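Local coordinates for hypothetical protein (Porphyromonas gingivalis W83, PDB 2P3P), which is of unknown function, belongs to the DUF3256 family and binds a magnesium ion, probably as part of a membrane-anchored protein, at residues E11-F16 with A39-G44; P101-R106 with R169-E174; I107-T112 with D120-Q125; D130-H135 with Y141-I146. All coordinates share one frame; numbering follows the deposited sequence. Where two conformers were deposited one is given.

Contact 1. Residues E11-F16 with A39-G44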
# COMPACT_ATOMS: atom_id res chain seq x y z
N GLU A 11 15.66 -12.72 -0.63
CA GLU A 11 15.96 -11.52 0.13
C GLU A 11 14.78 -11.04 0.98
O GLU A 11 14.98 -10.59 2.12
CB GLU A 11 16.43 -10.43 -0.82
CG GLU A 11 16.91 -9.22 -0.10
CD GLU A 11 17.56 -8.23 -0.99
OE1 GLU A 11 17.23 -8.17 -2.22
OE2 GLU A 11 18.40 -7.49 -0.47
N LEU A 12 13.55 -11.17 0.47
CA LEU A 12 12.38 -10.69 1.21
C LEU A 12 12.22 -11.53 2.47
O LEU A 12 11.99 -10.98 3.56
CB LEU A 12 11.11 -10.71 0.37
CG LEU A 12 9.85 -10.25 1.11
CD1 LEU A 12 10.03 -8.78 1.53
CD2 LEU A 12 8.60 -10.45 0.21
N GLU A 13 12.36 -12.85 2.32
CA GLU A 13 12.33 -13.79 3.46
C GLU A 13 13.36 -13.44 4.54
O GLU A 13 13.05 -13.36 5.73
CB GLU A 13 12.52 -15.22 3.00
CG GLU A 13 12.89 -16.17 4.13
CD GLU A 13 12.81 -17.64 3.80
OE1 GLU A 13 12.53 -18.03 2.65
OE2 GLU A 13 13.04 -18.46 4.73
N ARG A 14 14.60 -13.18 4.10
CA ARG A 14 15.66 -12.75 5.02
C ARG A 14 15.27 -11.51 5.80
O ARG A 14 15.40 -11.46 7.02
CB ARG A 14 16.95 -12.46 4.25
CG ARG A 14 17.46 -13.66 3.45
CD ARG A 14 18.98 -13.64 3.37
NE ARG A 14 19.49 -12.56 2.53
CZ ARG A 14 19.50 -12.57 1.19
NH1 ARG A 14 19.01 -13.61 0.51
NH2 ARG A 14 20.00 -11.53 0.53
N CYS A 15 14.80 -10.50 5.09
CA CYS A 15 14.42 -9.21 5.71
C CYS A 15 13.26 -9.37 6.68
O CYS A 15 13.27 -8.79 7.78
CB CYS A 15 14.11 -8.18 4.63
SG CYS A 15 15.50 -7.74 3.62
N PHE A 16 12.26 -10.14 6.26
CA PHE A 16 11.10 -10.43 7.10
C PHE A 16 11.48 -11.11 8.40
O PHE A 16 10.96 -10.79 9.50
CB PHE A 16 10.11 -11.32 6.35
CG PHE A 16 8.82 -11.49 7.06
CD1 PHE A 16 8.01 -10.42 7.31
CD2 PHE A 16 8.36 -12.77 7.40
CE1 PHE A 16 6.78 -10.57 7.92
CE2 PHE A 16 7.12 -12.92 8.00
CZ PHE A 16 6.34 -11.82 8.28
N ALA A 39 6.34 -22.59 7.97
CA ALA A 39 6.23 -22.31 6.53
C ALA A 39 7.38 -22.95 5.74
O ALA A 39 7.19 -23.41 4.61
CB ALA A 39 6.23 -20.82 6.26
N GLY A 40 8.55 -22.98 6.35
CA GLY A 40 9.79 -23.34 5.62
C GLY A 40 10.09 -22.18 4.69
O GLY A 40 9.48 -21.14 4.81
N HIS A 41 11.01 -22.37 3.75
CA HIS A 41 11.39 -21.27 2.87
C HIS A 41 10.20 -20.77 2.02
O HIS A 41 9.32 -21.54 1.59
CB HIS A 41 12.62 -21.65 2.03
CG HIS A 41 13.90 -21.67 2.83
ND1 HIS A 41 14.88 -22.63 2.65
CD2 HIS A 41 14.35 -20.85 3.81
CE1 HIS A 41 15.88 -22.38 3.48
NE2 HIS A 41 15.58 -21.32 4.20
N LEU A 42 10.14 -19.45 1.87
CA LEU A 42 9.17 -18.82 0.97
C LEU A 42 9.51 -19.05 -0.50
O LEU A 42 10.64 -18.85 -0.92
CB LEU A 42 9.11 -17.33 1.24
CG LEU A 42 8.97 -16.91 2.71
CD1 LEU A 42 8.51 -15.45 2.81
CD2 LEU A 42 8.06 -17.86 3.48
N SER A 43 8.50 -19.46 -1.27
CA SER A 43 8.70 -19.84 -2.67
C SER A 43 7.73 -19.09 -3.56
O SER A 43 7.06 -18.15 -3.12
CB SER A 43 8.46 -21.33 -2.85
OG SER A 43 7.07 -21.64 -2.69
N GLY A 44 7.59 -19.53 -4.81
CA GLY A 44 6.60 -18.95 -5.70
C GLY A 44 5.16 -19.34 -5.41
O GLY A 44 4.22 -18.77 -6.02
O HOH W 1 12.46 -17.20 0.11
O HOH W 2 10.87 -19.35 6.54

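Contact 2. Residues P101-R106 with R169-E174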
# COMPACT_ATOMS: atom_id res chain seq x y z
N PRO A 101 -12.66 3.36 8.27
CA PRO A 101 -13.91 3.70 7.58
C PRO A 101 -13.79 4.08 6.09
O PRO A 101 -14.77 3.97 5.37
CB PRO A 101 -14.47 4.86 8.41
CG PRO A 101 -13.33 5.44 9.11
CD PRO A 101 -12.27 4.39 9.25
N VAL A 102 -12.60 4.49 5.63
CA VAL A 102 -12.38 4.70 4.19
C VAL A 102 -10.95 4.27 3.83
O VAL A 102 -9.99 4.66 4.48
CB VAL A 102 -12.64 6.16 3.76
CG1 VAL A 102 -12.59 6.30 2.21
CG2 VAL A 102 -13.97 6.66 4.27
N ALA A 103 -10.83 3.47 2.77
CA ALA A 103 -9.56 2.86 2.38
C ALA A 103 -8.55 3.95 2.04
O ALA A 103 -8.87 4.87 1.29
CB ALA A 103 -9.77 1.89 1.21
N ASP A 104 -7.38 3.88 2.66
CA ASP A 104 -6.36 4.93 2.58
C ASP A 104 -5.02 4.30 2.93
O ASP A 104 -4.90 3.59 3.95
CB ASP A 104 -6.75 6.09 3.51
CG ASP A 104 -5.90 7.33 3.30
OD1 ASP A 104 -5.63 7.70 2.12
OD2 ASP A 104 -5.53 7.99 4.33
N SER A 105 -4.04 4.51 2.06
CA SER A 105 -2.76 3.85 2.12
C SER A 105 -1.64 4.82 2.53
O SER A 105 -1.69 5.99 2.20
CB SER A 105 -2.42 3.26 0.74
OG SER A 105 -3.34 2.25 0.36
N ARG A 106 -0.61 4.24 3.17
CA ARG A 106 0.68 4.90 3.39
C ARG A 106 1.71 4.02 2.70
O ARG A 106 1.61 2.80 2.77
CB ARG A 106 1.01 4.99 4.88
CG ARG A 106 0.02 5.81 5.69
CD ARG A 106 0.38 5.93 7.21
NE ARG A 106 0.67 4.62 7.75
CZ ARG A 106 1.90 4.09 7.75
NH1 ARG A 106 2.90 4.80 7.26
NH2 ARG A 106 2.09 2.83 8.17
N ARG A 169 -5.95 4.51 -6.47
CA ARG A 169 -7.32 4.88 -6.75
C ARG A 169 -7.74 5.87 -5.67
O ARG A 169 -7.40 5.68 -4.49
CB ARG A 169 -8.25 3.67 -6.76
CG ARG A 169 -8.36 2.93 -5.45
CD ARG A 169 -9.20 1.65 -5.51
NE ARG A 169 -8.68 0.67 -6.48
CZ ARG A 169 -9.45 -0.19 -7.16
NH1 ARG A 169 -10.76 -0.23 -6.98
NH2 ARG A 169 -8.90 -1.03 -8.01
N GLN A 170 -8.38 6.96 -6.08
CA GLN A 170 -9.03 7.83 -5.12
C GLN A 170 -10.24 7.12 -4.53
O GLN A 170 -10.98 6.42 -5.22
CB GLN A 170 -9.35 9.25 -5.68
CG GLN A 170 -10.31 9.34 -6.90
CD GLN A 170 -11.77 9.21 -6.52
OE1 GLN A 170 -12.12 9.39 -5.36
NE2 GLN A 170 -12.60 8.81 -7.46
N THR A 171 -10.40 7.27 -3.23
CA THR A 171 -11.54 6.68 -2.56
C THR A 171 -12.43 7.77 -1.97
O THR A 171 -13.21 7.49 -1.06
CB THR A 171 -11.13 5.66 -1.49
OG1 THR A 171 -10.21 6.26 -0.57
CG2 THR A 171 -10.42 4.42 -2.09
N VAL A 172 -12.33 8.99 -2.51
CA VAL A 172 -13.23 10.10 -2.15
C VAL A 172 -14.68 9.85 -2.64
O VAL A 172 -15.66 10.13 -1.94
CB VAL A 172 -12.68 11.47 -2.72
CG1 VAL A 172 -13.66 12.60 -2.48
CG2 VAL A 172 -11.31 11.82 -2.14
N THR A 173 -14.83 9.40 -3.87
CA THR A 173 -16.15 9.24 -4.43
C THR A 173 -17.07 8.42 -3.54
O THR A 173 -18.21 8.82 -3.31
CB THR A 173 -16.14 8.63 -5.84
OG1 THR A 173 -15.37 9.46 -6.71
CG2 THR A 173 -17.60 8.50 -6.36
N GLU A 174 -16.58 7.33 -2.96
CA GLU A 174 -17.44 6.54 -2.05
C GLU A 174 -17.85 7.27 -0.77
O GLU A 174 -18.88 6.95 -0.18
CB GLU A 174 -16.81 5.19 -1.74
CG GLU A 174 -15.51 5.25 -1.01
CD GLU A 174 -14.77 3.95 -1.13
OE1 GLU A 174 -14.10 3.74 -2.18
OE2 GLU A 174 -14.90 3.11 -0.20
O HOH W 3 -12.85 2.43 0.85

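Contact 3. Residues I107-T112 with D120-Q125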
# COMPACT_ATOMS: atom_id res chain seq x y z
N ILE A 107 2.64 4.62 2.00
CA ILE A 107 3.78 3.89 1.43
C ILE A 107 5.03 4.31 2.24
O ILE A 107 5.36 5.52 2.35
CB ILE A 107 4.00 4.21 -0.06
CG1 ILE A 107 2.74 4.05 -0.88
CG2 ILE A 107 5.09 3.28 -0.64
CD1 ILE A 107 2.94 4.44 -2.32
N ASP A 108 5.68 3.30 2.84
CA ASP A 108 6.92 3.47 3.56
C ASP A 108 8.05 2.78 2.77
O ASP A 108 7.83 1.79 2.07
CB ASP A 108 6.79 2.87 4.99
CG ASP A 108 5.79 3.61 5.84
OD1 ASP A 108 5.85 4.86 5.84
OD2 ASP A 108 4.95 2.95 6.49
N PHE A 109 9.25 3.34 2.86
CA PHE A 109 10.47 2.72 2.33
C PHE A 109 11.50 2.52 3.40
O PHE A 109 11.63 3.36 4.31
CB PHE A 109 11.06 3.53 1.20
CG PHE A 109 10.22 3.52 -0.03
CD1 PHE A 109 10.52 2.67 -1.09
CD2 PHE A 109 9.13 4.38 -0.13
CE1 PHE A 109 9.73 2.70 -2.22
CE2 PHE A 109 8.35 4.42 -1.27
CZ PHE A 109 8.64 3.60 -2.29
N TYR A 110 12.20 1.38 3.33
CA TYR A 110 13.30 1.06 4.25
C TYR A 110 14.49 0.54 3.48
O TYR A 110 14.36 -0.02 2.37
CB TYR A 110 12.93 -0.04 5.24
CG TYR A 110 11.77 0.24 6.13
CD1 TYR A 110 11.95 0.65 7.44
CD2 TYR A 110 10.50 0.03 5.66
CE1 TYR A 110 10.83 0.87 8.26
CE2 TYR A 110 9.43 0.21 6.44
CZ TYR A 110 9.57 0.62 7.73
OH TYR A 110 8.38 0.79 8.41
N THR A 111 15.66 0.65 4.09
CA THR A 111 16.78 -0.17 3.62
C THR A 111 16.50 -1.64 3.94
O THR A 111 15.59 -1.96 4.71
CB THR A 111 18.11 0.22 4.28
OG1 THR A 111 18.08 -0.16 5.66
CG2 THR A 111 18.36 1.75 4.17
N THR A 112 17.27 -2.56 3.36
CA THR A 112 17.10 -3.99 3.68
C THR A 112 17.47 -4.33 5.14
O THR A 112 17.19 -5.44 5.62
CB THR A 112 17.84 -4.89 2.69
OG1 THR A 112 19.16 -4.39 2.48
CG2 THR A 112 17.14 -4.92 1.33
N ASP A 120 9.60 10.72 0.04
CA ASP A 120 9.48 11.71 -1.09
C ASP A 120 10.45 11.38 -2.21
O ASP A 120 10.29 11.79 -3.36
CB ASP A 120 9.87 13.17 -0.72
CG ASP A 120 9.57 13.58 0.71
OD1 ASP A 120 9.46 12.71 1.62
OD2 ASP A 120 9.49 14.81 0.92
N ARG A 121 11.53 10.73 -1.83
CA ARG A 121 12.57 10.44 -2.78
C ARG A 121 12.09 9.45 -3.86
O ARG A 121 12.52 9.51 -5.03
CB ARG A 121 13.75 9.84 -2.03
CG ARG A 121 15.01 9.92 -2.80
CD ARG A 121 15.94 8.79 -2.42
NE ARG A 121 16.86 8.59 -3.53
CZ ARG A 121 18.13 8.26 -3.43
NH1 ARG A 121 18.70 8.09 -2.25
NH2 ARG A 121 18.83 8.12 -4.54
N PHE A 122 11.23 8.53 -3.44
CA PHE A 122 10.77 7.43 -4.27
C PHE A 122 9.35 7.56 -4.78
O PHE A 122 8.93 6.86 -5.72
CB PHE A 122 10.84 6.15 -3.42
CG PHE A 122 12.16 5.93 -2.79
CD1 PHE A 122 13.22 5.53 -3.54
CD2 PHE A 122 12.34 6.13 -1.43
CE1 PHE A 122 14.48 5.29 -2.95
CE2 PHE A 122 13.57 5.90 -0.85
CZ PHE A 122 14.64 5.48 -1.61
N TRP A 123 8.57 8.39 -4.12
CA TRP A 123 7.15 8.46 -4.39
C TRP A 123 6.60 9.85 -4.08
O TRP A 123 6.86 10.41 -3.01
CB TRP A 123 6.43 7.42 -3.53
CG TRP A 123 4.93 7.63 -3.42
CD1 TRP A 123 4.25 8.13 -2.36
CD2 TRP A 123 3.97 7.33 -4.42
NE1 TRP A 123 2.89 8.20 -2.65
CE2 TRP A 123 2.69 7.71 -3.91
CE3 TRP A 123 4.05 6.81 -5.72
CZ2 TRP A 123 1.52 7.54 -4.64
CZ3 TRP A 123 2.89 6.61 -6.42
CH2 TRP A 123 1.64 6.99 -5.88
N GLN A 124 5.87 10.42 -5.03
CA GLN A 124 5.15 11.67 -4.82
C GLN A 124 3.65 11.39 -4.87
O GLN A 124 3.13 11.03 -5.92
CB GLN A 124 5.50 12.72 -5.90
CG GLN A 124 4.77 14.02 -5.79
CD GLN A 124 5.21 15.07 -6.85
OE1 GLN A 124 6.30 14.97 -7.47
NE2 GLN A 124 4.40 16.11 -7.01
N GLN A 125 2.94 11.63 -3.78
CA GLN A 125 1.50 11.37 -3.75
C GLN A 125 0.79 12.26 -4.79
O GLN A 125 1.02 13.45 -4.84
CB GLN A 125 0.93 11.69 -2.35
CG GLN A 125 -0.52 11.31 -2.12
CD GLN A 125 -0.74 9.83 -1.83
OE1 GLN A 125 0.07 9.01 -2.20
NE2 GLN A 125 -1.85 9.48 -1.20

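Contact 4. Residues D130-H135 with Y141-I146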
# COMPACT_ATOMS: atom_id res chain seq x y z
N ASP A 130 -5.35 15.05 -10.30
CA ASP A 130 -4.87 13.97 -11.17
C ASP A 130 -5.94 12.93 -11.52
O ASP A 130 -5.74 12.16 -12.46
CB ASP A 130 -3.65 13.31 -10.56
CG ASP A 130 -2.49 14.29 -10.41
OD1 ASP A 130 -2.37 15.22 -11.23
OD2 ASP A 130 -1.72 14.12 -9.46
N PHE A 131 -7.04 12.94 -10.78
CA PHE A 131 -8.11 11.95 -10.95
C PHE A 131 -9.30 12.61 -11.65
O PHE A 131 -10.40 12.02 -11.77
CB PHE A 131 -8.55 11.39 -9.59
CG PHE A 131 -7.50 10.58 -8.90
CD1 PHE A 131 -7.42 9.20 -9.12
CD2 PHE A 131 -6.57 11.17 -8.07
CE1 PHE A 131 -6.45 8.43 -8.51
CE2 PHE A 131 -5.58 10.40 -7.46
CZ PHE A 131 -5.54 9.02 -7.69
N PHE A 132 -9.09 13.83 -12.16
CA PHE A 132 -10.18 14.52 -12.83
C PHE A 132 -10.34 14.04 -14.27
O PHE A 132 -9.35 13.73 -14.96
CB PHE A 132 -9.98 16.05 -12.82
CG PHE A 132 -10.13 16.71 -11.47
CD1 PHE A 132 -10.52 16.01 -10.31
CD2 PHE A 132 -9.89 18.07 -11.38
CE1 PHE A 132 -10.64 16.67 -9.09
CE2 PHE A 132 -9.99 18.74 -10.16
CZ PHE A 132 -10.37 18.04 -9.03
N LEU A 133 -11.59 14.00 -14.74
CA LEU A 133 -11.93 13.71 -16.13
C LEU A 133 -11.49 14.85 -17.03
O LEU A 133 -11.20 15.96 -16.54
CB LEU A 133 -13.45 13.55 -16.28
CG LEU A 133 -13.98 12.26 -15.70
CD1 LEU A 133 -15.51 12.31 -15.59
CD2 LEU A 133 -13.47 11.06 -16.51
N PRO A 134 -11.40 14.59 -18.34
CA PRO A 134 -11.09 15.68 -19.27
C PRO A 134 -12.05 16.86 -19.17
O PRO A 134 -13.23 16.68 -18.81
CB PRO A 134 -11.15 15.01 -20.65
CG PRO A 134 -10.91 13.56 -20.38
CD PRO A 134 -11.49 13.29 -19.03
N HIS A 135 -11.52 18.06 -19.45
CA HIS A 135 -12.31 19.29 -19.59
C HIS A 135 -12.90 19.77 -18.30
O HIS A 135 -13.86 20.55 -18.29
CB HIS A 135 -13.47 19.12 -20.62
CG HIS A 135 -13.01 18.85 -22.01
ND1 HIS A 135 -13.89 18.57 -23.04
CD2 HIS A 135 -11.77 18.80 -22.55
CE1 HIS A 135 -13.21 18.38 -24.15
NE2 HIS A 135 -11.92 18.50 -23.88
N TYR A 141 -20.71 24.66 -11.41
CA TYR A 141 -21.55 24.42 -10.27
C TYR A 141 -21.17 23.10 -9.61
O TYR A 141 -21.00 23.01 -8.39
CB TYR A 141 -23.00 24.39 -10.75
CG TYR A 141 -24.01 24.60 -9.64
CD1 TYR A 141 -24.69 25.82 -9.51
CD2 TYR A 141 -24.28 23.57 -8.73
CE1 TYR A 141 -25.62 26.00 -8.49
CE2 TYR A 141 -25.17 23.76 -7.70
CZ TYR A 141 -25.84 24.97 -7.58
OH TYR A 141 -26.76 25.11 -6.56
N ALA A 142 -21.02 22.07 -10.43
CA ALA A 142 -20.69 20.74 -9.88
C ALA A 142 -19.38 20.75 -9.07
O ALA A 142 -19.33 20.23 -7.98
CB ALA A 142 -20.64 19.69 -10.99
N TYR A 143 -18.33 21.34 -9.62
CA TYR A 143 -17.07 21.42 -8.93
C TYR A 143 -17.15 22.22 -7.64
O TYR A 143 -16.67 21.75 -6.58
CB TYR A 143 -15.97 21.97 -9.85
CG TYR A 143 -14.61 22.02 -9.22
CD1 TYR A 143 -13.68 20.99 -9.41
CD2 TYR A 143 -14.21 23.11 -8.47
CE1 TYR A 143 -12.41 21.08 -8.86
CE2 TYR A 143 -12.96 23.18 -7.89
CZ TYR A 143 -12.06 22.19 -8.13
OH TYR A 143 -10.83 22.31 -7.57
N GLN A 144 -17.74 23.42 -7.70
CA GLN A 144 -17.86 24.29 -6.54
C GLN A 144 -18.70 23.67 -5.40
O GLN A 144 -18.35 23.84 -4.21
CB GLN A 144 -18.37 25.71 -6.96
CG GLN A 144 -17.26 26.47 -7.70
CD GLN A 144 -17.69 27.76 -8.45
OE1 GLN A 144 -18.87 28.00 -8.73
NE2 GLN A 144 -16.69 28.61 -8.77
N ALA A 145 -19.72 22.90 -5.77
CA ALA A 145 -20.56 22.22 -4.79
C ALA A 145 -19.82 21.06 -4.10
O ALA A 145 -20.05 20.79 -2.92
CB ALA A 145 -21.87 21.73 -5.46
N ILE A 146 -18.94 20.36 -4.82
CA ILE A 146 -18.24 19.17 -4.28
C ILE A 146 -16.85 19.52 -3.69
O ILE A 146 -16.33 18.77 -2.89
CB ILE A 146 -18.00 18.12 -5.39
CG1 ILE A 146 -19.32 17.61 -5.97
CG2 ILE A 146 -17.06 16.93 -4.91
CD1 ILE A 146 -20.39 17.27 -4.92

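Contact 1. Residues E11-F16 with A39-G44
E13 reaches from the short helix 11-18 to the chain that leaves helix 29-39, and its carboxylate does nearly all the work of joining the two. One direct hydrogen bond crosses: the backbone N of L42 donates to E13 OE1 over 2.9 Å, with an N-H...O angle of 153°. The donor comes from above the carboxylate, 48° out of its plane. With CG anti to the backbone N (chi1 164°) and the rest of the chain extended, E13 stands well off its helix, which puts the carboxylate beside the backbone of residues 40-42.

Water doubles the link. One molecule donates to E13 OE1 at 2.7 Å and also to L42 O at 2.7 Å, so OE1 holds the N-H of L42 directly and its carbonyl through the water. A second water lies near both E13 OE2 and G40 O.

The loop so gripped joins helix 29-39 to strand 47-52, the first edge of the seven-stranded antiparallel sheet. G40 ends the helix with a positive phi, and H41 and L42 then run extended past the glutamate.

Apolar contact is modest. L42 CG sits 3.9 Å from E13 CB, packing against the aliphatic root of the glutamate, while the same leucine touches L63 of strand 58-64. F16, one turn further along helix 11-18, packs on F61 and L63 of that strand.

Contact 2. Residues P101-R106 with R169-E174
The two backbones come nearest at A103 and T171, whose CA atoms lie 6.6 Å apart, where one chain is about to enter strand 104-111 and the other has just left strand 165-170. A single direct hydrogen bond joins them, from T171 OG1 to A103 O at 2.7 Å. It arrives with a C=O...O angle of 160°, almost head-on to the carbonyl oxygen. T171 can make it because chi1 of 54° tucks OG1 between its own backbone N and carbonyl carbon, leaving CG2 to pack 4.2 Å from A103 CB.

The side chains of V102 and T171 run antiparallel alongside one another, with V102 CG1 3.5 Å from T171 O; that carbonyl oxygen is buried here and has no polar partner in the model. The contact bridges the two antiparallel sheets of the fold: strand 104-111 belongs to the seven-stranded one, strand 165-170 to the four-stranded one. Q156 of strand 155-159 touches both A103 and T171.

A water extends the junction, accepting from A103 N and lying close to E174 OE2. Within 169-174, Q170 braces the turn: its OE1 takes the N-H of T173 on a lone pair at 3.1 Å, while NE2 donates to T173 OG1 at 2.9 Å. The side chain of V102 lies about 11 Å from that of S149, which binds magnesium in a structure of this protein although no ion is bound to this chain here.

Contact 3. Residues I107-T112 with D120-Q125
F109, on strand 104-111 of the seven-stranded antiparallel sheet, packs against F122 of the loop that follows the edge strand 116-117, so the chain folds back over one face of its own sheet. From CB outward, F109 follows F122. CB lies 3.9 Å from F122 CD2; CG comes closer to that atom, and the flanking CD1 and CD2 are also nearest to it. On the far half of the ring, CE1, CE2 and CZ lie instead by F122 CB, which sits over the face with CZ nearest at 3.6 Å, a CH-pi contact. The two rings form an offset stack, centroids 4.6 Å apart and planes at 28°. CE2 also touches W123 CB at 4.2 Å.

Two residues back along the strand, I107 points to the same side. Its CG1 is anti to the carbonyl carbon (chi1 -51°), and the extended chain beyond drives CD1 onto the indole of W123. L166 of strand 165-170 touches both of these side chains, and Y195 meets W123 edge-to-face. W123 NE1 donates in the ring plane to Q125 OE1 at 3.0 Å, while I107 CD1 sits 3.6 Å from the centroid of the five-membered ring, 8° off its normal.

Contact 4. Residues D130-H135 with Y141-I146
The rings of F132 and Y143 stand almost perpendicular, their planes at 86°, and Y143 turns an edge to its partner: F132 CE2 and CZ lie at that edge, near the tyrosine ring plane. Seen from the phenylalanine the approach is oblique, and the centroids are 5.8 Å apart. A third ring completes an aromatic cluster, for F187 meets F132 edge-to-face and also touches Y143.

The cluster joins a loop to a helix across a short excursion of the chain. D130 and F131, which rest on L193 of the four-stranded sheet, finish a 3-10 segment, an extended run follows, and the polypeptide turns back into helix 141-146. L133 bonds through its backbone to F187, which ties the extended run to the same neighbour. The helix is packed from another side by L183, which touches A142, A145 and I146.

Y143 spans the gap, 10.5 Å between its CA and that of F132, by holding CG anti to the backbone N (chi1 -177°), which carries the ring away from the helix toward F132. Contact is confined to the ring corners, where Y143 CE1 lies 3.6 Å from F132 CE2 and 3.7 Å from F132 CZ.

Contact 1 comes first along the chain and lies at one end of the molecule, where helix 11-18 packs by the seven-stranded sheet; contact 4 is at the other end, with centres about 45 Å apart. Contacts 2 and 3 share strand 104-111 between them, their centres about 20 Å apart, and each ties that sheet to later parts of the chain. Contacts 3 and 4 both fall in the span between the two halves of contact 2. Neighbours meet directly: T112 of contact 3 touches E11 and C15 of contact 1, and F131 of contact 4 touches R169 and Q170 of contact 2. The contacts thus run along the molecule from the N-terminal helix, past the junction of the two sheets, to helix 141-146.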